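Local coordinates for unsaturated glucuronyl hydrolase (Streptococcus agalactiae, PDB 2ZZR), which hydrolyses unsaturated disaccharides derived from chondroitin, hyaluronan and heparin, releasing the unsaturated uronic acid from glycosidic bonds of either 1->3 or 1->4 linkage, at residues L36-Y40 / Y83-L89; W68-T74 / F117-S122; W78-Y83 / Y390-Y396. All coordinates share one frame; numbering follows the deposited sequence.

Interaction 1 of 3, residues L36-Y40 / Y83-L89; sequences LKQLY and YNQDKKL
Tyr40 reaches out from helix 25-46 and puts its phenol against the tight turn joining helices 70-84 and 87-105, a helical hairpin of the alpha/alpha barrel. The hydroxyl lies between two acceptors: Tyr40 OH is 2.6 Å from Asp86 OD2 and 3.0 Å from Asn84 OD1. Its single proton can serve one of them at a time. The two flat groups meet the phenol differently. The Asp86 carboxylate is only 26° from the ring plane, nearly coplanar with it, whereas the Asn84 side chain points against that of Tyr40, its amide plane 43° from the ring and its OD1 at the ring edge and in plane.

Asp86 is also the N-cap of helix 87-105. Its first torsion, with CG anti to the backbone N (chi1 -177°), turns the carboxylate toward helix 25-46. OD2 meets Tyr40, and OD1 accepts from Lys88 N at 3.1 Å, the donor standing well above the carboxylate plane. The capping residue thus also stands in close polar contact with a side chain of helix 25-46.

Leu89 adds apolar contact, bringing both methyls to the phenol end, CD2 lying 4.0 Å from Tyr40 CZ. The charged Lys88, bent at its third torsion, crosses the ring obliquely with NZ 3.8 Å from Tyr40 CE2. One helical turn before Tyr40, Leu36 packs on Tyr83, whose own hydroxyl is hydrogen-bonded to Glu33 back on helix 25-46. The branch that does the touching is Leu36 CD2, 3.6 Å from Tyr83 CD2 and also close to Asn84 OD1.

Interaction 2 of 3, residues W68-T74 / F117-S122; sequences WTNGFWT and FLYTPS
The first torsions of Trp68 and Phe117 place their rings side by side, pointing the same way: the indole CG of Trp68 sits between the backbone N and the carbonyl carbon (chi1 70°), while CG of Phe117 lies anti to its carbonyl carbon. Trp68 leads into helix 70-84, which packs here in parallel with helix 115-130 of the alpha/alpha barrel, their local axes 9° apart and 7.2 Å from each other at closest approach.

Trp68 CE3 comes within 3.6 Å of Phe117 CD1, the planes inclined at 55°. Phe72 crosses Phe117 obliquely, its CZ 3.3 Å from Phe117 CD2, so three aromatic rings form a cluster. Phe117 also contacts Asp114, probably the catalytic nucleophile, and Trp250, a probable substrate-binding residue; the cluster therefore backs the active site.

Close helix approach is possible at Gly71, where no CB stands between the backbone and the carbonyl oxygens of Phe117 and Leu118. Gly71 CA makes a CA-H...O contact of 3.4 Å with Leu118 O. Beside it, a water donates to Trp68 O at 2.8 Å, weakly accepts from Gly71 N and weakly donates to Phe117 O, linking the backbones of both segments. Further along, Pro121 CB touches Gly71 O at 3.5 Å, and Thr74 CB rests on Ser122 CB.

Around Pro121 helix 115-130 is kinked and widens into a pi-type turn. There Ser122 OG donates to Leu118 O at 2.7 Å, in the carbonyl plane and on a lone pair.

Interaction 3 of 3, residues W78-Y83 / Y390-Y396; sequences WLAYEY and YKDWELY
The chain tail beyond helix 376-390 lies against helix 70-84, and its polar contacts centre on one carboxylate, that of Glu82, which Lys391, Trp393 and Tyr396 grip together. Glu82 OE1 accepts twice from the tail. Tyr396 OH donates at 2.6 Å to the anti lone pair of Glu82 OE1, the one turned away from OE2. Trp393 NE1 donates to the same oxygen at 2.9 Å; OE1 lies practically in the indole plane, but the donor stands 36° out of the carboxylate plane. The other oxygen, Glu82 OE2, forms a salt bridge with Lys391 NZ at 2.9 Å, approached on its anti side.

The Glu82 chain, extended beyond CG, carries the carboxylate out to the tail, whereas Lys391 bends at its third torsion and crosses the glutamate at about a right angle. With three donors round it, Glu82 is probably held as the charged form. In the alpha/alpha barrel, this arrangement lays the extended C-terminal tail across a helix from the early part of the chain. Water adds to the seam: one molecule accepts from Glu394 N and donates to OE2, and another donates to Glu82 O while accepting from Lys391 NZ.

At one end of the contact, Tyr390 meets Tyr83 with ring planes at 55°, Tyr390 CE2 being 3.5 Å from Tyr83 CE1; the Tyr390 hydroxyl is bonded to Glu29 of helix 25-46. At the other, Leu79 CD2 packs against Trp393 and Tyr396, 3.8 Å from Tyr396 CE2. Within the tail, Trp393 CZ2 stands 3.4 Å above the centre of the Tyr396 ring.

Overall arrangement
Helix 70-84 runs through all three contacts: its start belongs to interaction 2, its later turns to interaction 3, and its end, with the turn into helix 87-105, to interaction 1. Interactions 1 and 3 share Tyr83, their centres about 12 Å apart; the centre of interaction 2 is about 15 Å from that of interaction 3 and about 17 Å from that of interaction 1. Along the chain the contacts are interleaved, and interaction 3 spans over 300 residues to bring the C-terminal tail back. Ser122 O and Trp78 NE1 join interactions 2 and 3 by a weak hydrogen bond. One barrel helix thus connects the active-site side with helix 25-46 and the chain's end.

Interaction 1 of 3, residues L36-Y40 / Y83-L89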
loop_
_atom_site.group_PDB
_atom_site.type_symbol
_atom_site.label_atom_id
_atom_site.label_comp_id
_atom_site.label_asym_id
_atom_site.label_seq_id
_atom_site.Cartn_x
_atom_site.Cartn_y
_atom_site.Cartn_z
ATOM N N LEU A 36 -11.773 -3.154 15.573
ATOM C CA LEU A 36 -11.448 -2.290 16.710
ATOM C C LEU A 36 -11.312 -3.053 18.030
ATOM O O LEU A 36 -10.452 -2.723 18.845
ATOM C CB LEU A 36 -12.451 -1.139 16.836
ATOM C CG LEU A 36 -11.952 0.176 16.230
ATOM C CD1 LEU A 36 -11.541 0.029 14.753
ATOM C CD2 LEU A 36 -12.981 1.286 16.399
ATOM N N LYS A 37 -12.142 -4.075 18.219
ATOM C CA LYS A 37 -12.032 -4.956 19.388
ATOM C C LYS A 37 -10.642 -5.590 19.454
ATOM O O LYS A 37 -10.033 -5.654 20.524
ATOM C CB LYS A 37 -13.108 -6.038 19.357
ATOM C CG LYS A 37 -14.498 -5.537 19.736
ATOM C CD LYS A 37 -15.520 -6.631 19.568
ATOM C CE LYS A 37 -16.930 -6.109 19.798
ATOM N NZ LYS A 37 -17.921 -7.189 19.533
ATOM N N GLN A 38 -10.137 -6.031 18.301
ATOM C CA GLN A 38 -8.775 -6.567 18.219
ATOM C C GLN A 38 -7.717 -5.489 18.461
ATOM O O GLN A 38 -6.725 -5.737 19.143
ATOM C CB GLN A 38 -8.534 -7.272 16.876
ATOM C CG GLN A 38 -7.235 -8.103 16.833
ATOM C CD GLN A 38 -7.182 -9.151 17.939
ATOM O OE1 GLN A 38 -7.975 -10.094 17.950
ATOM N NE2 GLN A 38 -6.244 -8.987 18.873
ATOM N N LEU A 39 -7.932 -4.290 17.918
ATOM C CA LEU A 39 -6.987 -3.187 18.109
ATOM C C LEU A 39 -6.851 -2.782 19.574
ATOM O O LEU A 39 -5.744 -2.524 20.046
ATOM C CB LEU A 39 -7.355 -1.966 17.254
ATOM C CG LEU A 39 -7.140 -2.061 15.735
ATOM C CD1 LEU A 39 -7.445 -0.715 15.094
ATOM C CD2 LEU A 39 -5.714 -2.503 15.382
ATOM N N TYR A 40 -7.973 -2.741 20.292
ATOM C CA TYR A 40 -7.940 -2.393 21.716
ATOM C C TYR A 40 -7.184 -3.426 22.550
ATOM O O TYR A 40 -6.400 -3.060 23.432
ATOM C CB TYR A 40 -9.353 -2.172 22.259
ATOM C CG TYR A 40 -9.872 -0.775 22.000
ATOM C CD1 TYR A 40 -10.781 -0.532 20.972
ATOM C CD2 TYR A 40 -9.444 0.303 22.773
ATOM C CE1 TYR A 40 -11.260 0.749 20.726
ATOM C CE2 TYR A 40 -9.917 1.588 22.535
ATOM C CZ TYR A 40 -10.825 1.802 21.508
ATOM O OH TYR A 40 -11.306 3.067 21.267
ATOM N N TYR A 83 -12.978 6.749 13.508
ATOM C CA TYR A 83 -14.245 6.057 13.651
ATOM C C TYR A 83 -14.961 6.378 14.963
ATOM O O TYR A 83 -16.169 6.593 14.957
ATOM C CB TYR A 83 -14.063 4.545 13.513
ATOM C CG TYR A 83 -15.357 3.774 13.627
ATOM C CD1 TYR A 83 -16.258 3.729 12.562
ATOM C CD2 TYR A 83 -15.686 3.095 14.802
ATOM C CE1 TYR A 83 -17.441 3.026 12.655
ATOM C CE2 TYR A 83 -16.874 2.388 14.910
ATOM C CZ TYR A 83 -17.750 2.359 13.833
ATOM O OH TYR A 83 -18.928 1.662 13.925
ATOM N N ASN A 84 -14.229 6.406 16.075
ATOM C CA ASN A 84 -14.888 6.549 17.386
ATOM C C ASN A 84 -14.471 7.736 18.272
ATOM O O ASN A 84 -15.020 7.904 19.369
ATOM C CB ASN A 84 -14.869 5.218 18.166
ATOM C CG ASN A 84 -13.484 4.844 18.701
ATOM O OD1 ASN A 84 -13.271 3.715 19.151
ATOM N ND2 ASN A 84 -12.548 5.782 18.667
ATOM N N GLN A 85 -13.517 8.538 17.792
ATOM C CA GLN A 85 -13.050 9.742 18.498
ATOM C C GLN A 85 -12.604 9.484 19.951
ATOM O O GLN A 85 -12.723 10.364 20.810
ATOM C CB GLN A 85 -14.112 10.859 18.443
ATOM C CG GLN A 85 -14.526 11.303 17.033
ATOM C CD GLN A 85 -15.546 10.379 16.376
ATOM O OE1 GLN A 85 -16.471 9.883 17.023
ATOM N NE2 GLN A 85 -15.384 10.154 15.079
ATOM N N ASP A 86 -12.092 8.283 20.218
ATOM C CA ASP A 86 -11.620 7.904 21.556
ATOM C C ASP A 86 -10.251 8.520 21.809
ATOM O O ASP A 86 -9.270 8.178 21.142
ATOM C CB ASP A 86 -11.573 6.375 21.694
ATOM C CG ASP A 86 -11.165 5.895 23.095
ATOM O OD1 ASP A 86 -10.974 6.711 24.020
ATOM O OD2 ASP A 86 -11.043 4.665 23.270
ATOM N N LYS A 87 -10.201 9.433 22.778
ATOM C CA LYS A 87 -8.966 10.110 23.174
ATOM C C LYS A 87 -7.829 9.132 23.513
ATOM O O LYS A 87 -6.658 9.452 23.312
ATOM C CB LYS A 87 -9.240 11.037 24.365
ATOM C CG LYS A 87 -8.498 12.373 24.317
ATOM C CD LYS A 87 -7.137 12.318 25.012
ATOM C CE LYS A 87 -7.232 12.596 26.513
ATOM N NZ LYS A 87 -7.389 14.054 26.814
ATOM N N LYS A 88 -8.183 7.947 24.017
ATOM C CA LYS A 88 -7.205 6.908 24.351
ATOM C C LYS A 88 -6.385 6.485 23.124
ATOM O O LYS A 88 -5.176 6.245 23.222
ATOM C CB LYS A 88 -7.901 5.683 24.952
ATOM C CG LYS A 88 -6.942 4.602 25.459
ATOM C CD LYS A 88 -7.548 3.206 25.379
ATOM C CE LYS A 88 -8.485 2.924 26.545
ATOM N NZ LYS A 88 -9.384 1.771 26.250
ATOM N N LEU A 89 -7.055 6.393 21.977
ATOM C CA LEU A 89 -6.391 6.045 20.719
ATOM C C LEU A 89 -5.432 7.141 20.276
ATOM O O LEU A 89 -4.302 6.859 19.875
ATOM C CB LEU A 89 -7.424 5.755 19.626
ATOM C CG LEU A 89 -8.298 4.520 19.842
ATOM C CD1 LEU A 89 -9.416 4.488 18.825
ATOM C CD2 LEU A 89 -7.490 3.231 19.783
#

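Interaction 2 of 3, residues W68-T74 / F117-S122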
loop_
_atom_site.group_PDB
_atom_site.type_symbol
_atom_site.label_atom_id
_atom_site.label_comp_id
_atom_site.label_asym_id
_atom_site.label_seq_id
_atom_site.Cartn_x
_atom_site.Cartn_y
_atom_site.Cartn_z
ATOM N N TRP A 68 10.361 -1.266 8.438
ATOM C CA TRP A 68 9.700 -0.461 7.403
ATOM C C TRP A 68 8.189 -0.396 7.625
ATOM O O TRP A 68 7.485 0.321 6.910
ATOM C CB TRP A 68 10.000 -1.003 5.991
ATOM C CG TRP A 68 9.357 -2.331 5.645
ATOM C CD1 TRP A 68 9.850 -3.578 5.919
ATOM C CD2 TRP A 68 8.120 -2.538 4.944
ATOM N NE1 TRP A 68 8.999 -4.543 5.441
ATOM C CE2 TRP A 68 7.928 -3.936 4.838
ATOM C CE3 TRP A 68 7.152 -1.677 4.401
ATOM C CZ2 TRP A 68 6.801 -4.499 4.217
ATOM C CZ3 TRP A 68 6.031 -2.235 3.776
ATOM C CH2 TRP A 68 5.868 -3.636 3.688
ATOM N N THR A 69 7.722 -1.126 8.635
ATOM C CA THR A 69 6.302 -1.440 8.815
ATOM C C THR A 69 5.646 -0.752 10.019
ATOM O O THR A 69 4.431 -0.875 10.212
ATOM C CB THR A 69 6.111 -2.950 9.011
ATOM O OG1 THR A 69 7.044 -3.430 9.992
ATOM C CG2 THR A 69 6.325 -3.701 7.706
ATOM N N ASN A 70 6.437 -0.053 10.829
ATOM C CA ASN A 70 5.923 0.505 12.095
ATOM C C ASN A 70 4.758 1.481 11.930
ATOM O O ASN A 70 3.853 1.509 12.768
ATOM C CB ASN A 70 7.033 1.178 12.891
ATOM C CG ASN A 70 8.134 0.218 13.258
ATOM O OD1 ASN A 70 8.138 -0.360 14.352
ATOM N ND2 ASN A 70 9.063 0.021 12.339
ATOM N N GLY A 71 4.791 2.257 10.853
ATOM C CA GLY A 71 3.754 3.256 10.554
ATOM C C GLY A 71 2.368 2.679 10.332
ATOM O O GLY A 71 1.371 3.366 10.576
ATOM N N PHE A 72 2.298 1.426 9.873
ATOM C CA PHE A 72 1.019 0.754 9.629
ATOM C C PHE A 72 0.252 0.499 10.923
ATOM O O PHE A 72 -0.976 0.565 10.940
ATOM C CB PHE A 72 1.203 -0.554 8.849
ATOM C CG PHE A 72 1.720 -0.355 7.452
ATOM C CD1 PHE A 72 0.970 0.353 6.507
ATOM C CD2 PHE A 72 2.958 -0.876 7.075
ATOM C CE1 PHE A 72 1.446 0.539 5.208
ATOM C CE2 PHE A 72 3.443 -0.690 5.779
ATOM C CZ PHE A 72 2.686 0.017 4.846
ATOM N N TRP A 73 0.980 0.224 12.004
ATOM C CA TRP A 73 0.368 0.092 13.329
ATOM C C TRP A 73 -0.305 1.409 13.743
ATOM O O TRP A 73 -1.502 1.431 14.051
ATOM C CB TRP A 73 1.409 -0.350 14.370
ATOM C CG TRP A 73 0.954 -0.187 15.804
ATOM C CD1 TRP A 73 1.496 0.643 16.745
ATOM C CD2 TRP A 73 -0.142 -0.862 16.446
ATOM N NE1 TRP A 73 0.814 0.522 17.935
ATOM C CE2 TRP A 73 -0.196 -0.391 17.780
ATOM C CE3 TRP A 73 -1.076 -1.823 16.027
ATOM C CZ2 TRP A 73 -1.153 -0.844 18.700
ATOM C CZ3 TRP A 73 -2.035 -2.276 16.944
ATOM C CH2 TRP A 73 -2.059 -1.784 18.266
ATOM N N THR A 74 0.462 2.496 13.722
ATOM C CA THR A 74 -0.048 3.829 14.050
ATOM C C THR A 74 -1.223 4.202 13.138
ATOM O O THR A 74 -2.215 4.772 13.600
ATOM C CB THR A 74 1.052 4.901 13.965
ATOM O OG1 THR A 74 2.242 4.431 14.622
ATOM C CG2 THR A 74 0.592 6.211 14.624
ATOM N N PHE A 117 5.767 4.848 3.755
ATOM C CA PHE A 117 5.091 3.810 4.541
ATOM C C PHE A 117 5.202 4.090 6.040
ATOM O O PHE A 117 4.255 3.858 6.795
ATOM C CB PHE A 117 5.682 2.423 4.269
ATOM C CG PHE A 117 5.246 1.798 2.964
ATOM C CD1 PHE A 117 6.146 1.041 2.220
ATOM C CD2 PHE A 117 3.941 1.928 2.498
ATOM C CE1 PHE A 117 5.756 0.441 1.021
ATOM C CE2 PHE A 117 3.542 1.327 1.300
ATOM C CZ PHE A 117 4.451 0.581 0.566
ATOM N N LEU A 118 6.367 4.574 6.461
ATOM C CA LEU A 118 6.625 4.830 7.872
ATOM C C LEU A 118 5.935 6.087 8.386
ATOM O O LEU A 118 5.287 6.053 9.437
ATOM C CB LEU A 118 8.134 4.909 8.135
ATOM C CG LEU A 118 8.848 3.555 8.189
ATOM C CD1 LEU A 118 10.352 3.742 8.182
ATOM C CD2 LEU A 118 8.408 2.726 9.403
ATOM N N TYR A 119 6.066 7.181 7.641
ATOM C CA TYR A 119 5.668 8.502 8.139
ATOM C C TYR A 119 4.285 8.971 7.715
ATOM O O TYR A 119 3.671 9.776 8.409
ATOM C CB TYR A 119 6.747 9.545 7.835
ATOM C CG TYR A 119 7.925 9.362 8.770
ATOM C CD1 TYR A 119 8.037 10.120 9.936
ATOM C CD2 TYR A 119 8.889 8.380 8.525
ATOM C CE1 TYR A 119 9.095 9.926 10.815
ATOM C CE2 TYR A 119 9.949 8.176 9.403
ATOM C CZ TYR A 119 10.046 8.950 10.544
ATOM O OH TYR A 119 11.085 8.749 11.427
ATOM N N THR A 120 3.794 8.470 6.585
ATOM C CA THR A 120 2.471 8.893 6.096
ATOM C C THR A 120 1.288 8.450 6.991
ATOM O O THR A 120 0.479 9.301 7.389
ATOM C CB THR A 120 2.245 8.496 4.618
ATOM O OG1 THR A 120 3.255 9.114 3.806
ATOM C CG2 THR A 120 0.850 8.946 4.153
ATOM N N PRO A 121 1.173 7.139 7.305
ATOM C CA PRO A 121 0.051 6.676 8.130
ATOM C C PRO A 121 0.201 7.004 9.617
ATOM O O PRO A 121 -0.735 6.787 10.382
ATOM C CB PRO A 121 0.056 5.155 7.929
ATOM C CG PRO A 121 1.033 4.893 6.806
ATOM C CD PRO A 121 2.014 6.004 6.882
ATOM N N SER A 122 1.363 7.520 10.008
ATOM C CA SER A 122 1.629 7.850 11.407
ATOM C C SER A 122 1.598 9.361 11.631
ATOM O O SER A 122 0.707 9.888 12.314
ATOM C CB SER A 122 2.978 7.264 11.830
ATOM O OG SER A 122 4.026 7.820 11.051
HETATM O O HOH W 1 5.272 1.614 8.129
#

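Interaction 3 of 3, residues W78-Y83 / Y390-Y396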
loop_
_atom_site.group_PDB
_atom_site.type_symbol
_atom_site.label_atom_id
_atom_site.label_comp_id
_atom_site.label_asym_id
_atom_site.label_seq_id
_atom_site.Cartn_x
_atom_site.Cartn_y
_atom_site.Cartn_z
ATOM N N TRP A 78 -5.009 5.499 14.096
ATOM C CA TRP A 78 -5.620 6.741 13.604
ATOM C C TRP A 78 -6.936 6.472 12.881
ATOM O O TRP A 78 -7.897 7.231 13.038
ATOM C CB TRP A 78 -4.677 7.543 12.697
ATOM C CG TRP A 78 -3.554 8.247 13.401
ATOM C CD1 TRP A 78 -2.222 8.164 13.101
ATOM C CD2 TRP A 78 -3.658 9.143 14.518
ATOM N NE1 TRP A 78 -1.492 8.956 13.954
ATOM C CE2 TRP A 78 -2.346 9.564 14.840
ATOM C CE3 TRP A 78 -4.733 9.623 15.285
ATOM C CZ2 TRP A 78 -2.076 10.439 15.901
ATOM C CZ3 TRP A 78 -4.464 10.498 16.335
ATOM C CH2 TRP A 78 -3.148 10.903 16.628
ATOM N N LEU A 79 -6.989 5.391 12.103
ATOM C CA LEU A 79 -8.233 5.026 11.423
ATOM C C LEU A 79 -9.334 4.730 12.433
ATOM O O LEU A 79 -10.467 5.192 12.277
ATOM C CB LEU A 79 -8.026 3.824 10.515
ATOM C CG LEU A 79 -7.227 4.134 9.254
ATOM C CD1 LEU A 79 -6.943 2.827 8.549
ATOM C CD2 LEU A 79 -7.986 5.097 8.331
ATOM N N ALA A 80 -8.982 3.966 13.465
ATOM C CA ALA A 80 -9.906 3.651 14.556
ATOM C C ALA A 80 -10.362 4.935 15.251
ATOM O O ALA A 80 -11.550 5.089 15.575
ATOM C CB ALA A 80 -9.238 2.703 15.555
ATOM N N TYR A 81 -9.418 5.850 15.465
ATOM C CA TYR A 81 -9.691 7.140 16.097
ATOM C C TYR A 81 -10.678 7.985 15.291
ATOM O O TYR A 81 -11.539 8.658 15.861
ATOM C CB TYR A 81 -8.392 7.916 16.335
ATOM C CG TYR A 81 -8.604 9.291 16.927
ATOM C CD1 TYR A 81 -8.392 10.441 16.166
ATOM C CD2 TYR A 81 -9.035 9.444 18.248
ATOM C CE1 TYR A 81 -8.594 11.709 16.707
ATOM C CE2 TYR A 81 -9.240 10.700 18.794
ATOM C CZ TYR A 81 -9.020 11.825 18.022
ATOM O OH TYR A 81 -9.220 13.073 18.558
ATOM N N GLU A 82 -10.557 7.951 13.967
ATOM C CA GLU A 82 -11.520 8.634 13.108
ATOM C C GLU A 82 -12.915 8.050 13.250
ATOM O O GLU A 82 -13.908 8.768 13.129
ATOM C CB GLU A 82 -11.087 8.566 11.651
ATOM C CG GLU A 82 -9.817 9.338 11.384
ATOM C CD GLU A 82 -9.670 9.697 9.935
ATOM O OE1 GLU A 82 -8.598 9.426 9.362
ATOM O OE2 GLU A 82 -10.633 10.254 9.376
ATOM N N TYR A 83 -12.978 6.749 13.508
ATOM C CA TYR A 83 -14.245 6.057 13.651
ATOM C C TYR A 83 -14.961 6.378 14.963
ATOM O O TYR A 83 -16.169 6.593 14.957
ATOM C CB TYR A 83 -14.063 4.545 13.513
ATOM C CG TYR A 83 -15.357 3.774 13.627
ATOM C CD1 TYR A 83 -16.258 3.729 12.562
ATOM C CD2 TYR A 83 -15.686 3.095 14.802
ATOM C CE1 TYR A 83 -17.441 3.026 12.655
ATOM C CE2 TYR A 83 -16.874 2.388 14.910
ATOM C CZ TYR A 83 -17.750 2.359 13.833
ATOM O OH TYR A 83 -18.928 1.662 13.925
ATOM N N TYR A 390 -17.004 3.581 4.526
ATOM C CA TYR A 390 -17.896 4.014 5.599
ATOM C C TYR A 390 -18.094 5.526 5.691
ATOM O O TYR A 390 -19.176 6.005 6.060
ATOM C CB TYR A 390 -17.376 3.484 6.934
ATOM C CG TYR A 390 -18.365 3.632 8.064
ATOM C CD1 TYR A 390 -19.471 2.787 8.157
ATOM C CD2 TYR A 390 -18.193 4.613 9.033
ATOM C CE1 TYR A 390 -20.385 2.914 9.198
ATOM C CE2 TYR A 390 -19.109 4.758 10.077
ATOM C CZ TYR A 390 -20.195 3.905 10.148
ATOM O OH TYR A 390 -21.090 4.035 11.182
ATOM N N LYS A 391 -17.049 6.283 5.384
ATOM C CA LYS A 391 -17.122 7.729 5.504
ATOM C C LYS A 391 -16.499 8.378 4.283
ATOM O O LYS A 391 -15.999 7.684 3.400
ATOM C CB LYS A 391 -16.423 8.200 6.786
ATOM C CG LYS A 391 -14.917 7.980 6.821
ATOM C CD LYS A 391 -14.299 8.457 8.131
ATOM C CE LYS A 391 -14.204 9.981 8.179
ATOM N NZ LYS A 391 -13.512 10.451 9.409
ATOM N N ASP A 392 -16.559 9.702 4.227
ATOM C CA ASP A 392 -15.785 10.439 3.242
ATOM C C ASP A 392 -14.416 10.648 3.867
ATOM O O ASP A 392 -14.194 11.608 4.601
ATOM C CB ASP A 392 -16.458 11.775 2.902
ATOM C CG ASP A 392 -15.626 12.630 1.951
ATOM O OD1 ASP A 392 -15.801 13.863 1.956
ATOM O OD2 ASP A 392 -14.784 12.074 1.203
ATOM N N TRP A 393 -13.505 9.717 3.595
ATOM C CA TRP A 393 -12.225 9.701 4.301
ATOM C C TRP A 393 -11.188 10.633 3.671
ATOM O O TRP A 393 -10.922 10.561 2.471
ATOM C CB TRP A 393 -11.685 8.267 4.415
ATOM C CG TRP A 393 -10.357 8.204 5.121
ATOM C CD1 TRP A 393 -10.090 8.588 6.403
ATOM C CD2 TRP A 393 -9.115 7.727 4.576
ATOM N NE1 TRP A 393 -8.753 8.386 6.693
ATOM C CE2 TRP A 393 -8.136 7.856 5.592
ATOM C CE3 TRP A 393 -8.738 7.201 3.332
ATOM C CZ2 TRP A 393 -6.795 7.482 5.401
ATOM C CZ3 TRP A 393 -7.402 6.831 3.142
ATOM C CH2 TRP A 393 -6.451 6.969 4.175
ATOM N N GLU A 394 -10.627 11.521 4.490
ATOM C CA GLU A 394 -9.524 12.372 4.076
ATOM C C GLU A 394 -8.218 11.571 4.088
ATOM O O GLU A 394 -7.750 11.151 5.150
ATOM C CB GLU A 394 -9.398 13.592 5.001
ATOM C CG GLU A 394 -8.378 14.614 4.519
ATOM C CD GLU A 394 -8.189 15.792 5.473
ATOM O OE1 GLU A 394 -7.411 16.706 5.126
ATOM O OE2 GLU A 394 -8.824 15.817 6.557
ATOM N N LEU A 395 -7.626 11.379 2.908
ATOM C CA LEU A 395 -6.432 10.526 2.785
ATOM C C LEU A 395 -5.254 11.006 3.609
ATOM O O LEU A 395 -4.916 12.193 3.586
ATOM C CB LEU A 395 -5.994 10.418 1.320
ATOM C CG LEU A 395 -6.611 9.298 0.484
ATOM C CD1 LEU A 395 -8.126 9.402 0.427
ATOM C CD2 LEU A 395 -6.027 9.332 -0.924
ATOM N N TYR A 396 -4.614 10.077 4.317
ATOM C CA TYR A 396 -3.306 10.359 4.920
ATOM C C TYR A 396 -2.291 10.583 3.805
ATOM O O TYR A 396 -1.467 11.501 3.879
ATOM C CB TYR A 396 -2.849 9.210 5.830
ATOM C CG TYR A 396 -3.845 8.841 6.923
ATOM C CD1 TYR A 396 -4.740 9.793 7.429
ATOM C CD2 TYR A 396 -3.874 7.555 7.463
ATOM C CE1 TYR A 396 -5.647 9.460 8.436
ATOM C CE2 TYR A 396 -4.774 7.213 8.480
ATOM C CZ TYR A 396 -5.660 8.175 8.955
ATOM O OH TYR A 396 -6.561 7.846 9.943
HETATM O O HOH W 2 -11.436 11.765 7.206
HETATM O O HOH W 3 -8.063 11.842 7.740
HETATM O O HOH W 4 -15.803 9.367 11.070
#